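Local coordinates for phosphate ABC transporter, phosphate-binding protein (Clostridium perfringens, PDB 4Q8R), which probably captures phosphate with high affinity outside the cell membrane and delivers it to an ABC-type transporter for uptake, at residues A[19-24]-A[226-231]; A[59-64]-A[71-76]. One frame throughout, in Å; residues are numbered along the deposited sequence. Where two conformers were deposited one is given.

Contact 1: A[19-24]-A[226-231]. With ZN (zinc ion), chain D.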
# COMPACT_ATOMS: atom_id res chain seq x y z
N GLU A 19 6.89 4.18 10.95
CA GLU A 19 6.81 4.51 12.38
C GLU A 19 7.69 3.51 13.20
O GLU A 19 8.43 3.90 14.13
CB GLU A 19 5.38 4.40 12.93
CG GLU A 19 4.37 5.41 12.32
CD GLU A 19 2.94 5.19 12.84
OE1 GLU A 19 2.69 4.30 13.72
OE2 GLU A 19 2.07 5.94 12.37
N ALA A 20 7.63 2.24 12.85
CA ALA A 20 8.44 1.22 13.55
C ALA A 20 9.92 1.48 13.35
O ALA A 20 10.75 1.35 14.30
CB ALA A 20 8.06 -0.17 13.04
N GLU A 21 10.28 1.83 12.13
CA GLU A 21 11.65 2.21 11.82
C GLU A 21 12.12 3.38 12.63
O GLU A 21 13.26 3.37 13.18
CB GLU A 21 11.87 2.45 10.32
CG GLU A 21 11.57 1.29 9.36
CD GLU A 21 12.62 0.16 9.35
OE1 GLU A 21 13.63 0.24 10.10
OE2 GLU A 21 12.39 -0.82 8.61
N ALA A 22 11.27 4.40 12.74
CA ALA A 22 11.63 5.59 13.46
C ALA A 22 11.85 5.28 14.92
O ALA A 22 12.77 5.82 15.54
CB ALA A 22 10.56 6.71 13.25
N GLU A 23 11.03 4.45 15.51
CA GLU A 23 11.16 4.26 16.94
C GLU A 23 12.44 3.50 17.21
O GLU A 23 13.12 3.71 18.23
CB GLU A 23 9.96 3.52 17.54
CG GLU A 23 8.62 4.28 17.44
CD GLU A 23 8.65 5.80 17.77
OE1 GLU A 23 7.86 6.64 17.21
OE2 GLU A 23 9.43 6.19 18.61
N ALA A 24 12.76 2.57 16.33
CA ALA A 24 13.98 1.76 16.55
C ALA A 24 15.22 2.65 16.33
O ALA A 24 16.23 2.53 17.06
CB ALA A 24 14.00 0.55 15.67
N ASP A 226 19.72 4.60 5.60
CA ASP A 226 20.72 3.53 5.76
C ASP A 226 20.30 2.57 6.87
O ASP A 226 20.51 1.35 6.76
CB ASP A 226 22.12 4.15 5.99
CG ASP A 226 22.74 4.75 4.70
OD1 ASP A 226 22.29 4.46 3.55
OD2 ASP A 226 23.69 5.55 4.84
N PHE A 227 19.69 3.11 7.93
CA PHE A 227 19.22 2.23 8.99
C PHE A 227 18.10 1.32 8.51
O PHE A 227 18.04 0.16 8.84
CB PHE A 227 18.71 3.03 10.15
CG PHE A 227 18.06 2.19 11.18
CD1 PHE A 227 18.84 1.45 12.06
CD2 PHE A 227 16.66 2.09 11.26
CE1 PHE A 227 18.23 0.68 13.04
CE2 PHE A 227 16.06 1.30 12.22
CZ PHE A 227 16.83 0.59 13.11
N ILE A 228 17.17 1.87 7.73
CA ILE A 228 16.06 1.06 7.20
C ILE A 228 16.57 -0.08 6.32
O ILE A 228 16.03 -1.19 6.30
CB ILE A 228 15.06 1.93 6.41
CG1 ILE A 228 14.39 2.93 7.32
CG2 ILE A 228 14.02 1.04 5.68
CD1 ILE A 228 13.56 3.96 6.50
N LEU A 229 17.68 0.18 5.61
CA LEU A 229 18.26 -0.81 4.72
C LEU A 229 19.18 -1.81 5.41
O LEU A 229 19.60 -2.81 4.79
CB LEU A 229 19.04 -0.17 3.59
CG LEU A 229 18.22 0.69 2.64
CD1 LEU A 229 19.13 1.42 1.68
CD2 LEU A 229 17.18 -0.16 1.91
N SER A 230 19.50 -1.51 6.67
CA SER A 230 20.35 -2.35 7.48
C SER A 230 19.66 -3.64 7.84
O SER A 230 18.41 -3.83 7.59
CB SER A 230 20.81 -1.61 8.74
OG SER A 230 19.80 -1.51 9.74
N GLU A 231 20.45 -4.54 8.44
CA GLU A 231 19.92 -5.83 8.78
C GLU A 231 18.74 -5.63 9.78
O GLU A 231 17.65 -6.25 9.63
CB GLU A 231 21.09 -6.77 9.24
CG GLU A 231 20.77 -8.25 9.15
CD GLU A 231 19.80 -8.67 10.22
OE1 GLU A 231 19.86 -7.96 11.27
OE2 GLU A 231 19.01 -9.65 9.98
ZN ZN D . 17.88 -10.20 11.55
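Phe227 directs its ring toward helix 15-28, where it meets Glu21 and Ala24. With CG anti to the backbone N (chi1 173°), the ring leaves helix 219-229 in the direction of helix 15-28. Its far end then lies against the methyl of Ala24, with CZ of Phe227 3.8 Å from CB of Ala24. On the same ring, CE2 of Phe227 lies 3.4 Å from OE1 of Glu21. That oxygen approaches obliquely, the carboxylate plane standing 83° from the ring plane, so the two flat groups do not stack. Ile228 lies along the stem and second oxygen of the same acid: CG1 of Ile228 packs 3.8 Å from CG of Glu21, while CG2 of Ile228 lies 3.8 Å from OE2 of Glu21. The bend of the glutamate at chi2 (-75°) folds its carboxylate across both neighbours, and Ile236 and Val237 of helix 231-239 also touch this buried side chain. Ser230 links helix 219-229 to helix 231-239; OG of Ser230 donates a 2.6 Å hydrogen bond back to O of Phe227, which also accepts from the backbone N of Ser230, and the same hydroxyl caps helix 231-239 at N of Gly233. Glu231 then opens the new helix and, in one of its two modelled conformers, binds a zinc ion through OE2 at 2.0 Å; Asp235, one turn later, supplies a second oxygen. The zinc, bound by this i, i+4 pair of acids, lies away from the packed side chains. The arrangement is a helix-helix packing of the periplasmic-binding-protein fold, in which a C-terminal pair of helices, joined at an N-cap serine, lies against the helix that follows the first strand.

Contact 2: A[59-64]-A[71-76]. With ZN (zinc ion), chain F; PO4 (phosphate ion), chain B.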
# COMPACT_ATOMS: atom_id res chain seq x y z
N SER A 59 4.22 4.06 -2.35
CA SER A 59 3.91 2.62 -2.47
C SER A 59 3.60 2.28 -3.93
O SER A 59 2.89 1.29 -4.26
CB SER A 59 2.76 2.28 -1.56
OG SER A 59 1.57 2.93 -1.96
N ARG A 60 4.13 3.09 -4.84
CA ARG A 60 4.12 2.81 -6.28
C ARG A 60 5.43 3.34 -6.84
O ARG A 60 6.12 4.13 -6.15
CB ARG A 60 2.96 3.52 -7.01
CG ARG A 60 2.92 5.02 -6.81
CD ARG A 60 2.14 5.66 -7.91
NE ARG A 60 1.83 7.05 -7.70
CZ ARG A 60 2.61 8.06 -8.05
NH1 ARG A 60 3.80 7.82 -8.63
NH2 ARG A 60 2.18 9.30 -7.88
N ASP A 61 5.78 2.94 -8.04
CA ASP A 61 6.94 3.55 -8.66
C ASP A 61 6.64 5.03 -8.98
O ASP A 61 5.49 5.43 -9.11
CB ASP A 61 7.29 2.84 -9.93
CG ASP A 61 8.70 3.08 -10.31
OD1 ASP A 61 9.44 3.85 -9.64
OD2 ASP A 61 9.08 2.50 -11.29
N LEU A 62 7.68 5.81 -9.16
CA LEU A 62 7.52 7.21 -9.61
C LEU A 62 7.06 7.26 -11.03
O LEU A 62 7.38 6.36 -11.83
CB LEU A 62 8.86 7.95 -9.55
CG LEU A 62 9.48 8.18 -8.19
CD1 LEU A 62 10.67 9.11 -8.31
CD2 LEU A 62 8.41 8.77 -7.28
N LYS A 63 6.32 8.30 -11.35
CA LYS A 63 6.03 8.62 -12.75
C LYS A 63 7.24 9.34 -13.33
O LYS A 63 8.03 9.95 -12.61
CB LYS A 63 4.80 9.48 -12.83
CG LYS A 63 3.53 8.81 -12.23
CD LYS A 63 2.43 9.84 -12.06
CE LYS A 63 1.18 9.36 -11.34
NZ LYS A 63 0.06 9.27 -12.28
N GLY A 64 7.39 9.27 -14.65
CA GLY A 64 8.53 9.89 -15.33
C GLY A 64 8.67 11.37 -14.97
O GLY A 64 9.76 11.90 -14.79
N LEU A 71 14.20 13.49 -8.46
CA LEU A 71 14.05 12.60 -7.30
C LEU A 71 14.84 11.33 -7.44
O LEU A 71 14.78 10.68 -8.47
CB LEU A 71 12.58 12.25 -7.03
CG LEU A 71 11.60 13.32 -6.54
CD1 LEU A 71 10.19 12.70 -6.52
CD2 LEU A 71 11.99 13.90 -5.18
N LYS A 72 15.66 11.02 -6.43
CA LYS A 72 16.31 9.73 -6.29
C LYS A 72 15.32 8.79 -5.62
O LYS A 72 14.48 9.23 -4.84
CB LYS A 72 17.55 9.90 -5.43
CG LYS A 72 18.62 10.83 -6.03
CD LYS A 72 19.00 10.44 -7.47
CE LYS A 72 20.23 11.21 -8.01
NZ LYS A 72 21.52 10.81 -7.36
N GLU A 73 15.42 7.51 -5.93
CA GLU A 73 14.59 6.53 -5.27
C GLU A 73 15.38 5.47 -4.58
O GLU A 73 16.44 5.01 -5.05
CB GLU A 73 13.69 5.86 -6.28
CG GLU A 73 13.17 6.83 -7.29
CD GLU A 73 12.59 6.09 -8.43
OE1 GLU A 73 12.99 6.36 -9.58
OE2 GLU A 73 11.79 5.17 -8.18
N VAL A 74 14.87 5.08 -3.43
CA VAL A 74 15.48 3.97 -2.68
C VAL A 74 14.34 2.99 -2.35
O VAL A 74 13.41 3.34 -1.60
CB VAL A 74 16.15 4.45 -1.36
CG1 VAL A 74 16.61 3.30 -0.53
CG2 VAL A 74 17.29 5.36 -1.67
N GLU A 75 14.44 1.77 -2.87
CA GLU A 75 13.51 0.75 -2.52
C GLU A 75 13.83 0.29 -1.07
O GLU A 75 14.96 -0.18 -0.79
CB GLU A 75 13.60 -0.37 -3.55
CG GLU A 75 12.57 -1.44 -3.44
CD GLU A 75 12.66 -2.51 -4.58
OE1 GLU A 75 12.98 -2.16 -5.75
OE2 GLU A 75 12.40 -3.71 -4.32
N ILE A 76 12.85 0.37 -0.17
CA ILE A 76 13.02 -0.08 1.23
C ILE A 76 12.33 -1.40 1.63
O ILE A 76 12.69 -2.00 2.65
CB ILE A 76 12.63 0.98 2.26
CG1 ILE A 76 11.16 1.39 2.11
CG2 ILE A 76 13.49 2.22 2.14
CD1 ILE A 76 10.66 2.34 3.21
ZN ZN F . 11.38 4.18 -10.08
P PO4 B . -1.01 4.73 -0.31
O1 PO4 B . -0.33 5.71 -1.28
O2 PO4 B . -1.60 5.46 0.87
O3 PO4 B . -1.99 3.84 -1.06
O4 PO4 B . 0.10 3.75 0.20
O HOH W 1 11.55 2.54 -9.47
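A first torsion of -159° turns the carboxylate of Asp61 to the side of its carbonyl carbon, where it meets that of Glu73, whose straight chain (chi2 166°), in one of its two modelled conformers, reaches out from strand 71-86. The two side chains run nearly perpendicular, their carboxylate planes 40° apart, and a zinc ion joins them: OD1 of Asp61 binds it at 2.0 Å and OE2 of Glu73 at 2.2 Å, with a water as a further ligand. Sharing the metal lets OD1 of Asp61 and OE2 of Glu73 lie only 3.1 Å apart, and the cation probably offsets their mutual repulsion. OE1 of Glu73 also forms a salt bridge with Lys67. Alongside the metal site, CD1 of Leu62 packs 3.5 Å from CG of Glu73 and touches CB of Leu71, with Ile45 of helix 41-50 against both leucines. The loop 59-64 follows strand 55-58 in the periplasmic-binding-protein fold and starts at the phosphate site, where OG of Ser59 donates a 2.7 Å hydrogen bond to O4 of the bound phosphate; Ser11, Thr12, Ser13, Ser41, Ser129 and Thr131 also hold the anion. Further along, NH1 of Arg60 donates to O of Asp61 at 3.0 Å, nearly in the guanidinium plane, and forms a salt bridge with Glu66.

Overall arrangement
From the N terminus the chain passes strand 6-10 and enters helix 15-28, the first side of contact 1. It then runs through strands 34-38 and 55-58 to the loop 59-64, where contact 2 closes a short excursion around helix 64-68. The two segments of contact 1 are about two hundred residues apart, and both segments of contact 2 fall between them, so contact 2 is nested inside that long loop. Contact 1 joins helix 15-28 to helix 219-229, near the C terminus, whereas contact 2 ties a loop to strand 71-86. Their centres lie 18 Å apart, yet they touch through Ile228 and Leu229, which pack on Val74, Glu75 and Ile76 of that strand.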